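Probable TonB-dependent receptor (Pseudomonas aeruginosa, PDB 4K3F) probably serves as a periplasmic, lipid-attached methionine-binding protein of the NlpA family, holding an amino acid between its two lobes for uptake. Local coordinates at residues 11-16 with 81-86; 58-63 with 197-202; 106-111 with 152-157. All coordinates share one frame; numbering follows the deposited sequence.

Interaction 1 of 3, residues 11-16 with 81-86; sequences PVPHAE and HIEPLG. With MSE (selenomethionine), chain B.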
loop_
_atom_site.group_PDB
_atom_site.type_symbol
_atom_site.label_atom_id
_atom_site.label_comp_id
_atom_site.label_asym_id
_atom_site.label_seq_id
_atom_site.Cartn_x
_atom_site.Cartn_y
_atom_site.Cartn_z
ATOM N N PRO A 11 -4.851 -7.633 -5.739
ATOM C CA PRO A 11 -5.548 -7.600 -7.033
ATOM C C PRO A 11 -5.569 -6.238 -7.718
ATOM O O PRO A 11 -5.442 -6.178 -8.934
ATOM C CB PRO A 11 -6.985 -7.990 -6.653
ATOM C CG PRO A 11 -6.837 -8.779 -5.420
ATOM C CD PRO A 11 -5.737 -8.104 -4.666
ATOM N N VAL A 12 -5.688 -5.161 -6.939
ATOM C CA VAL A 12 -5.854 -3.822 -7.507
ATOM C C VAL A 12 -5.047 -2.837 -6.676
ATOM O O VAL A 12 -5.268 -2.738 -5.480
ATOM C CB VAL A 12 -7.345 -3.348 -7.537
ATOM C CG1 VAL A 12 -7.471 -1.969 -8.164
ATOM C CG2 VAL A 12 -8.248 -4.325 -8.269
ATOM N N PRO A 13 -4.128 -2.092 -7.298
ATOM C CA PRO A 13 -3.767 -2.045 -8.709
ATOM C C PRO A 13 -2.770 -3.083 -9.178
ATOM O O PRO A 13 -2.570 -3.218 -10.386
ATOM C CB PRO A 13 -3.141 -0.649 -8.842
ATOM C CG PRO A 13 -2.452 -0.457 -7.546
ATOM C CD PRO A 13 -3.451 -1.005 -6.542
ATOM N N HIS A 14 -2.140 -3.817 -8.245
ATOM C CA HIS A 14 -0.907 -4.523 -8.570
ATOM C C HIS A 14 -1.055 -5.590 -9.639
ATOM O O HIS A 14 -0.299 -5.623 -10.597
ATOM C CB HIS A 14 -0.272 -5.100 -7.295
ATOM C CG HIS A 14 -0.127 -4.081 -6.215
ATOM N ND1 HIS A 14 -1.208 -3.546 -5.545
ATOM C CD2 HIS A 14 0.963 -3.442 -5.747
ATOM C CE1 HIS A 14 -0.777 -2.635 -4.689
ATOM N NE2 HIS A 14 0.539 -2.555 -4.788
ATOM N N ALA A 15 -2.040 -6.462 -9.494
ATOM C CA ALA A 15 -2.210 -7.541 -10.468
ATOM C C ALA A 15 -2.705 -6.994 -11.820
ATOM O O ALA A 15 -2.369 -7.520 -12.884
ATOM C CB ALA A 15 -3.132 -8.630 -9.925
ATOM N N GLU A 16 -3.440 -5.885 -11.784
ATOM C CA GLU A 16 -3.881 -5.235 -13.024
ATOM C C GLU A 16 -2.638 -4.709 -13.769
ATOM O O GLU A 16 -2.491 -4.909 -14.963
ATOM C CB GLU A 16 -4.868 -4.108 -12.729
ATOM C CG GLU A 16 -6.135 -4.577 -12.023
ATOM C CD GLU A 16 -7.242 -3.517 -11.959
ATOM O OE1 GLU A 16 -6.952 -2.332 -11.762
ATOM O OE2 GLU A 16 -8.417 -3.900 -12.036
ATOM N N HIS A 81 4.850 2.711 -7.915
ATOM C CA HIS A 81 3.787 3.677 -7.761
ATOM C C HIS A 81 3.547 4.012 -6.312
ATOM O O HIS A 81 4.037 3.316 -5.414
ATOM C CB HIS A 81 2.473 3.168 -8.382
ATOM C CG HIS A 81 1.845 2.040 -7.628
ATOM N ND1 HIS A 81 2.016 0.713 -7.946
ATOM C CD2 HIS A 81 1.031 2.055 -6.546
ATOM C CE1 HIS A 81 1.338 -0.035 -7.099
ATOM N NE2 HIS A 81 0.735 0.758 -6.236
ATOM N N ILE A 82 2.801 5.086 -6.105
ATOM C CA ILE A 82 2.396 5.492 -4.753
ATOM C C ILE A 82 0.885 5.457 -4.723
ATOM O O ILE A 82 0.228 5.757 -5.741
ATOM C CB ILE A 82 2.901 6.929 -4.389
ATOM C CG1 ILE A 82 4.411 7.042 -4.607
ATOM C CG2 ILE A 82 2.605 7.277 -2.946
ATOM C CD1 ILE A 82 4.762 8.005 -5.718
ATOM N N GLU A 83 0.323 5.105 -3.575
ATOM C CA GLU A 83 -1.140 5.067 -3.358
ATOM C C GLU A 83 -1.466 5.978 -2.199
ATOM O O GLU A 83 -1.569 5.517 -1.075
ATOM C CB GLU A 83 -1.596 3.651 -2.966
ATOM C CG GLU A 83 -1.422 2.623 -4.034
ATOM C CD GLU A 83 -1.696 1.188 -3.576
ATOM O OE1 GLU A 83 -2.337 0.927 -2.505
ATOM O OE2 GLU A 83 -1.241 0.319 -4.299
ATOM N N PRO A 84 -1.620 7.284 -2.448
ATOM C CA PRO A 84 -1.866 8.176 -1.311
ATOM C C PRO A 84 -3.038 7.712 -0.446
ATOM O O PRO A 84 -4.141 7.448 -0.949
ATOM C CB PRO A 84 -2.124 9.515 -1.974
ATOM C CG PRO A 84 -1.282 9.443 -3.202
ATOM C CD PRO A 84 -1.435 8.010 -3.694
ATOM N N LEU A 85 -2.782 7.574 0.842
ATOM C CA LEU A 85 -3.774 7.003 1.768
ATOM C C LEU A 85 -4.812 8.054 2.129
ATOM O O LEU A 85 -4.453 9.190 2.503
ATOM C CB LEU A 85 -3.063 6.523 3.016
ATOM C CG LEU A 85 -4.021 5.721 3.901
ATOM C CD1 LEU A 85 -3.431 4.378 4.189
ATOM C CD2 LEU A 85 -4.262 6.546 5.114
ATOM N N GLY A 86 -6.084 7.659 2.048
ATOM C CA GLY A 86 -7.188 8.495 2.400
ATOM C C GLY A 86 -7.918 8.098 3.675
ATOM O O GLY A 86 -7.888 6.931 4.119
HETATM N N MSE B 300 -0.729 -0.874 -1.509
HETATM C CA MSE B 300 -0.613 -0.599 -0.048
HETATM C C MSE B 300 -0.343 0.894 0.098
HETATM O O MSE B 300 0.470 1.445 -0.651
HETATM O OXT MSE B 300 -0.925 1.548 0.972
HETATM C CB MSE B 300 0.510 -1.423 0.604
HETATM C CG MSE B 300 0.620 -1.180 2.090
HETATM SE SE MSE B 300 2.181 -2.121 2.822
HETATM C CE MSE B 300 1.605 -3.908 2.614
#
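The side chains of His14 and His81 cross at about a right angle, but their ring planes are inclined by only 58°, with ring centroids 4.9 Å apart, an arrangement neither stacked nor T-shaped. The closest approach is His14 NE2 to His81 CE1, 3.5 Å, with the NE2 corner of His14 lying at the edge of the other ring. Pro13, which follows a cis peptide bond, comes tip to tip with Glu83, its CD 3.4 Å from Glu83 OE2, and the Pro13 ring crosses His81 obliquely, CG nearest NE2. The rigid pyrrolidine suits this place because it packs its CD and CG against OE2 and, with no N-H, adds no donor of its own. The extended chain of Glu83 (chi2 172°) carries the carboxylate in between His81 and the ligand, where its two oxygens take different partners. OE2 receives a nearly straight bond from His81 NE2 at 2.8 Å, using the anti lone pair and lying close to the histidine ring plane. OE1 takes the amino group of the selenomethionine, with MSE N to Glu83 OE1 at 2.6 Å. His81 thus acts from the second shell, fixing the rotation of a first-shell carboxylate. His14 CE1 makes a close C-H contact with Glu83 OE2, 3.0 Å, while His14 NE2 bonds to Asn198 and Phe56 meets its ring edge-to-face. This buried carboxylate facing the ligand's alpha-amino group belongs to the amino-acid-binding cleft of a periplasmic binding protein.

Interaction 2 of 3, residues 58-63 with 197-202; sequences QHQPYL and VNILVA. With MSE (selenomethionine), chain B.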
loop_
_atom_site.group_PDB
_atom_site.type_symbol
_atom_site.label_atom_id
_atom_site.label_comp_id
_atom_site.label_asym_id
_atom_site.label_seq_id
_atom_site.Cartn_x
_atom_site.Cartn_y
_atom_site.Cartn_z
ATOM N N GLN A 58 3.635 -4.184 -1.528
ATOM C CA GLN A 58 3.982 -3.479 -0.255
ATOM C C GLN A 58 4.891 -2.303 -0.534
ATOM O O GLN A 58 5.439 -2.174 -1.647
ATOM C CB GLN A 58 4.664 -4.443 0.719
ATOM C CG GLN A 58 6.121 -4.743 0.337
ATOM C CD GLN A 58 6.588 -6.041 0.945
ATOM O OE1 GLN A 58 6.564 -6.231 2.166
ATOM N NE2 GLN A 58 6.907 -6.983 0.097
ATOM N N HIS A 59 5.042 -1.445 0.472
ATOM C CA HIS A 59 6.017 -0.377 0.426
ATOM C C HIS A 59 7.236 -0.777 1.263
ATOM O O HIS A 59 7.265 -1.805 1.924
ATOM C CB HIS A 59 5.426 0.974 0.863
ATOM C CG HIS A 59 4.590 0.935 2.134
ATOM N ND1 HIS A 59 5.117 0.577 3.370
ATOM C CD2 HIS A 59 3.286 1.209 2.358
ATOM C CE1 HIS A 59 4.167 0.653 4.294
ATOM N NE2 HIS A 59 3.048 1.057 3.702
ATOM N N GLN A 60 8.285 0.009 1.172
ATOM C CA GLN A 60 9.561 -0.343 1.818
ATOM C C GLN A 60 9.471 -0.346 3.323
ATOM O O GLN A 60 10.011 -1.253 3.960
ATOM C CB GLN A 60 10.719 0.539 1.309
ATOM C CG GLN A 60 12.098 0.067 1.764
ATOM C CD GLN A 60 12.763 -0.922 0.855
ATOM O OE1 GLN A 60 12.810 -0.738 -0.380
ATOM N NE2 GLN A 60 13.363 -1.958 1.462
ATOM N N PRO A 61 8.796 0.656 3.933
ATOM C CA PRO A 61 8.683 0.537 5.382
ATOM C C PRO A 61 8.064 -0.776 5.844
ATOM O O PRO A 61 8.550 -1.396 6.782
ATOM C CB PRO A 61 7.863 1.747 5.769
ATOM C CG PRO A 61 8.191 2.761 4.694
ATOM C CD PRO A 61 8.360 1.980 3.432
ATOM N N TYR A 62 7.042 -1.215 5.166
ATOM C CA TYR A 62 6.365 -2.479 5.501
ATOM C C TYR A 62 7.326 -3.671 5.344
ATOM O O TYR A 62 7.414 -4.534 6.235
ATOM C CB TYR A 62 5.108 -2.659 4.631
ATOM C CG TYR A 62 4.331 -3.882 5.017
ATOM C CD1 TYR A 62 4.641 -5.111 4.473
ATOM C CD2 TYR A 62 3.306 -3.826 5.991
ATOM C CE1 TYR A 62 3.953 -6.237 4.828
ATOM C CE2 TYR A 62 2.607 -4.964 6.359
ATOM C CZ TYR A 62 2.933 -6.160 5.786
ATOM O OH TYR A 62 2.244 -7.303 6.193
ATOM N N LEU A 63 8.071 -3.683 4.261
ATOM C CA LEU A 63 9.015 -4.757 3.983
ATOM C C LEU A 63 10.039 -4.825 5.093
ATOM O O LEU A 63 10.400 -5.903 5.568
ATOM C CB LEU A 63 9.689 -4.559 2.622
ATOM C CG LEU A 63 10.774 -5.565 2.338
ATOM C CD1 LEU A 63 10.265 -6.993 2.292
ATOM C CD2 LEU A 63 11.541 -5.183 1.068
ATOM N N VAL A 197 6.219 4.459 -1.599
ATOM C CA VAL A 197 6.260 3.870 -2.922
ATOM C C VAL A 197 6.147 2.357 -2.809
ATOM O O VAL A 197 6.778 1.733 -1.958
ATOM C CB VAL A 197 7.559 4.245 -3.653
ATOM C CG1 VAL A 197 7.678 3.531 -4.976
ATOM C CG2 VAL A 197 7.651 5.749 -3.827
ATOM N N ASN A 198 5.258 1.778 -3.612
ATOM C CA ASN A 198 5.113 0.318 -3.694
ATOM C C ASN A 198 6.207 -0.283 -4.573
ATOM O O ASN A 198 6.521 0.253 -5.633
ATOM C CB ASN A 198 3.727 -0.063 -4.224
ATOM C CG ASN A 198 2.630 0.077 -3.147
ATOM O OD1 ASN A 198 1.749 -0.764 -3.048
ATOM N ND2 ASN A 198 2.740 1.130 -2.277
ATOM N N ILE A 199 6.803 -1.360 -4.078
ATOM C CA ILE A 199 7.986 -1.920 -4.659
ATOM C C ILE A 199 7.770 -3.367 -5.114
ATOM O O ILE A 199 7.068 -4.157 -4.483
ATOM C CB ILE A 199 9.133 -1.899 -3.629
ATOM C CG1 ILE A 199 8.645 -2.373 -2.241
ATOM C CG2 ILE A 199 9.650 -0.472 -3.490
ATOM C CD1 ILE A 199 9.728 -2.638 -1.233
ATOM N N LEU A 200 8.478 -3.704 -6.160
ATOM C CA LEU A 200 8.655 -5.092 -6.559
ATOM C C LEU A 200 9.704 -5.663 -5.594
ATOM O O LEU A 200 10.742 -5.040 -5.408
ATOM C CB LEU A 200 9.174 -5.157 -7.973
ATOM C CG LEU A 200 9.616 -6.510 -8.498
ATOM C CD1 LEU A 200 8.442 -7.411 -8.640
ATOM C CD2 LEU A 200 10.300 -6.360 -9.856
ATOM N N VAL A 201 9.468 -6.858 -5.047
ATOM C CA VAL A 201 10.303 -7.447 -3.994
ATOM C C VAL A 201 10.657 -8.845 -4.420
ATOM O O VAL A 201 9.820 -9.590 -4.977
ATOM C CB VAL A 201 9.542 -7.445 -2.616
ATOM C CG1 VAL A 201 10.273 -8.278 -1.565
ATOM C CG2 VAL A 201 9.440 -6.005 -2.160
ATOM N N ALA A 202 11.897 -9.211 -4.173
ATOM C CA ALA A 202 12.357 -10.553 -4.520
ATOM C C ALA A 202 13.379 -10.997 -3.517
ATOM O O ALA A 202 13.282 -10.596 -2.363
ATOM C CB ALA A 202 12.863 -10.539 -5.971
HETATM N N MSE B 300 -0.729 -0.874 -1.509
HETATM C CA MSE B 300 -0.613 -0.599 -0.048
HETATM C C MSE B 300 -0.343 0.894 0.098
HETATM O O MSE B 300 0.470 1.445 -0.651
HETATM O OXT MSE B 300 -0.925 1.548 0.972
HETATM C CB MSE B 300 0.510 -1.423 0.604
HETATM C CG MSE B 300 0.620 -1.180 2.090
HETATM SE SE MSE B 300 2.181 -2.121 2.822
HETATM C CE MSE B 300 1.605 -3.908 2.614
HETATM O O HOH W 1 5.957 -5.976 -2.825
HETATM O O HOH W 2 8.456 2.669 -0.028
#
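The rings of His59 and Tyr62 each turn a face to the selenomethionine side chain. Selenium sits 3.4 Å above the plane of the His59 imidazole, displaced toward its rim and closest to NE2, whereas the methyl carbon CE is centred over the Tyr62 ring at 3.6 Å. Gln58 OE1 lies in plane at the tyrosine edge, Gln58 NE2 bonds to Asn44, and Gln58 CB touches CE. Aromatic faces suit a soft, polarisable selenoether that asks for no hydrogen bond. His59 is fixed by its nitrogens: ND1 accepts from Tyr62 N at 3.2 Å, capping helix 60-70 from the N-cap position, and NE2 bonds to Asn112. At the ligand's polar end, the flat amide of Asn198 offers an acceptor and a donor: OD1 accepts from MSE N at 2.9 Å and also from His14 NE2, while ND2 donates to MSE O at 2.8 Å. The backbones are joined by Ile199 N to Gln58 O, 2.9 Å and nearly along the C=O axis. Farther from the ligand, Leu63 reaches tip to tip toward Val201, CD2 to CG2 3.9 Å, and crosses Ile199, branched apolar residues that pack helix 60-70 against strand 198-202. A water links Gln60 N to Val197 O. Strand 54-59, neighbour of 198-202 in the six-stranded sheet through that one bond, runs into a capped helix and walls the ligand pocket of a periplasmic-binding-protein lobe.

Interaction 3 of 3, residues 106-111 with 152-157; sequences IPNDAT and ELEAAT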
loop_
_atom_site.group_PDB
_atom_site.type_symbol
_atom_site.label_atom_id
_atom_site.label_comp_id
_atom_site.label_asym_id
_atom_site.label_seq_id
_atom_site.Cartn_x
_atom_site.Cartn_y
_atom_site.Cartn_z
ATOM N N ILE A 106 -7.790 2.628 12.113
ATOM C CA ILE A 106 -6.579 2.648 11.291
ATOM C C ILE A 106 -6.013 1.224 11.239
ATOM O O ILE A 106 -6.397 0.371 12.022
ATOM C CB ILE A 106 -5.542 3.638 11.903
ATOM C CG1 ILE A 106 -4.958 3.106 13.202
ATOM C CG2 ILE A 106 -6.169 5.033 12.064
ATOM C CD1 ILE A 106 -3.898 3.986 13.846
ATOM N N PRO A 107 -5.100 0.967 10.319
ATOM C CA PRO A 107 -4.488 -0.362 10.316
ATOM C C PRO A 107 -3.689 -0.685 11.574
ATOM O O PRO A 107 -3.124 0.192 12.195
ATOM C CB PRO A 107 -3.557 -0.322 9.086
ATOM C CG PRO A 107 -4.157 0.731 8.198
ATOM C CD PRO A 107 -4.698 1.780 9.146
ATOM N N ASN A 108 -3.653 -1.947 11.921
ATOM C CA ASN A 108 -2.996 -2.381 13.175
ATOM C C ASN A 108 -1.565 -2.889 12.983
ATOM O O ASN A 108 -0.933 -3.323 13.940
ATOM C CB ASN A 108 -3.838 -3.404 13.943
ATOM C CG ASN A 108 -3.986 -4.738 13.228
ATOM O OD1 ASN A 108 -3.479 -4.961 12.133
ATOM N ND2 ASN A 108 -4.600 -5.677 13.915
ATOM N N ASP A 109 -1.026 -2.790 11.771
ATOM C CA ASP A 109 0.389 -3.109 11.567
ATOM C C ASP A 109 1.247 -1.835 11.784
ATOM O O ASP A 109 0.777 -0.709 11.653
ATOM C CB ASP A 109 0.669 -3.696 10.172
ATOM C CG ASP A 109 0.347 -2.748 9.086
ATOM O OD1 ASP A 109 -0.851 -2.550 8.782
ATOM O OD2 ASP A 109 1.284 -2.182 8.516
ATOM N N ALA A 110 2.499 -2.023 12.158
ATOM C CA ALA A 110 3.278 -0.894 12.643
ATOM C C ALA A 110 3.406 0.264 11.628
ATOM O O ALA A 110 3.247 1.455 11.987
ATOM C CB ALA A 110 4.674 -1.361 13.078
ATOM N N THR A 111 3.717 -0.052 10.367
ATOM C CA THR A 111 3.963 1.007 9.398
ATOM C C THR A 111 2.705 1.648 8.828
ATOM O O THR A 111 2.660 2.847 8.668
ATOM C CB THR A 111 4.926 0.594 8.272
ATOM O OG1 THR A 111 4.367 -0.461 7.465
ATOM C CG2 THR A 111 6.225 0.118 8.877
ATOM N N GLU A 152 -7.746 0.117 16.025
ATOM C CA GLU A 152 -6.752 -0.508 15.165
ATOM C C GLU A 152 -7.226 -1.916 14.790
ATOM O O GLU A 152 -7.466 -2.723 15.648
ATOM C CB GLU A 152 -5.385 -0.573 15.869
ATOM C CG GLU A 152 -4.891 0.785 16.382
ATOM C CD GLU A 152 -3.668 0.686 17.290
ATOM O OE1 GLU A 152 -2.627 0.175 16.853
ATOM O OE2 GLU A 152 -3.742 1.107 18.448
ATOM N N LEU A 153 -7.363 -2.158 13.497
ATOM C CA LEU A 153 -7.797 -3.448 12.954
ATOM C C LEU A 153 -7.008 -3.803 11.708
ATOM O O LEU A 153 -6.316 -2.977 11.119
ATOM C CB LEU A 153 -9.278 -3.465 12.639
ATOM C CG LEU A 153 -10.217 -3.328 13.856
ATOM C CD1 LEU A 153 -11.634 -3.132 13.369
ATOM C CD2 LEU A 153 -10.166 -4.518 14.786
ATOM N N GLU A 154 -7.060 -5.074 11.329
ATOM C CA GLU A 154 -6.231 -5.512 10.202
ATOM C C GLU A 154 -6.652 -4.758 8.929
ATOM O O GLU A 154 -7.835 -4.579 8.640
ATOM C CB GLU A 154 -6.328 -7.021 10.011
ATOM C CG GLU A 154 -5.135 -7.626 9.244
ATOM C CD GLU A 154 -5.208 -7.461 7.725
ATOM O OE1 GLU A 154 -6.317 -7.467 7.174
ATOM O OE2 GLU A 154 -4.139 -7.342 7.068
ATOM N N ALA A 155 -5.653 -4.345 8.150
ATOM C CA ALA A 155 -5.882 -3.469 6.972
ATOM C C ALA A 155 -6.996 -3.891 6.022
ATOM O O ALA A 155 -7.745 -3.061 5.579
ATOM C CB ALA A 155 -4.614 -3.293 6.175
ATOM N N ALA A 156 -7.048 -5.172 5.681
ATOM C CA ALA A 156 -8.004 -5.656 4.705
ATOM C C ALA A 156 -9.447 -5.592 5.198
ATOM O O ALA A 156 -10.372 -5.585 4.387
ATOM C CB ALA A 156 -7.679 -7.096 4.328
ATOM N N THR A 157 -9.632 -5.498 6.508
ATOM C CA THR A 157 -10.957 -5.514 7.104
ATOM C C THR A 157 -11.605 -4.134 7.200
ATOM O O THR A 157 -12.773 -4.023 7.535
ATOM C CB THR A 157 -10.962 -6.122 8.515
ATOM O OG1 THR A 157 -10.405 -5.226 9.465
ATOM C CG2 THR A 157 -10.271 -7.488 8.576
HETATM O O HOH W 3 -1.353 0.476 14.296
HETATM O O HOH W 4 -2.915 -4.186 9.355
HETATM O O HOH W 5 -0.190 -1.681 16.372
#
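Asn108 CG stands between its own backbone N and carbonyl carbon (chi1 67°), a torsion that lays the amide against the backbone of Leu153 and Glu154, with OD1 3.4 Å from Glu154 CA. Ile106 CG1 takes the same kind of position (chi1 71°), which turns it toward strand 149-153 and alongside the extended chain of Glu152 in the conformer given, the two side chains pointing the same way with Ile106 CG1 and Glu152 CG 3.9 Å apart. Here the methylenes of the glutamate do the touching, while its carboxylate continues into water. Between the backbones, Leu153 N donates to Ile106 O at 3.1 Å, and Asn108 N gives a weak, bent bond to Leu153 O. A CA-H...O contact from Glu152 CA to Ile106 O flanks these. Pro107 suits its place because no N-H is needed there toward strand 149-153: the bonds across use its neighbours, and it meets Leu153 O through its CA hydrogen. Strands 103-107 and 149-153 are thus parallel neighbours, with 149-153 outermost in the five-stranded mixed sheet of the second lobe, and both chains leave the sheet at the same end, one into helix 110-122 and the other into a short 3-10 turn. Asp109 is the N-cap of the helix, its side chain capping a backbone N-H; OD2 also accepts from Asn112 ND2. Pro107 CB meets Ala155 CB at 4.3 Å, a small methyl that also touches Tyr174. Glu154 organises the 3-10 turn: its OE1, met from above the carboxylate plane, accepts from Ala156 N, while its carbonyl oxygen receives both Thr157 N and Thr157 OG1. One water joins Asn108 OD1, Asp109 OD1 and Ala155 N, and two others may, in this conformer, bridge Glu152 OE1 to the carbonyls of Pro107 and Asn108.

Overall arrangement
Interactions 1 and 2, their centres 12 Å apart, both reach the six-stranded sheet, interaction 1 through strand 75-82 and interaction 2 through strands 54-59 and 198-202; His14 NE2 and Asn198 OD1, 2.8 Å apart, join them, and both touch the selenomethionine. Interaction 3 belongs to the five-stranded sheet, its centre about 17 Å from each of the others. It packs against interaction 2 where Thr111 meets His59 and Tyr62, but stays about 5 Å from interaction 1 at the nearest atoms. Along the chain the segments of interactions 1 and 2 alternate, and interaction 3 falls between the two halves of interaction 2. The ligand therefore sits where two lobes, each with its own sheet, face one another.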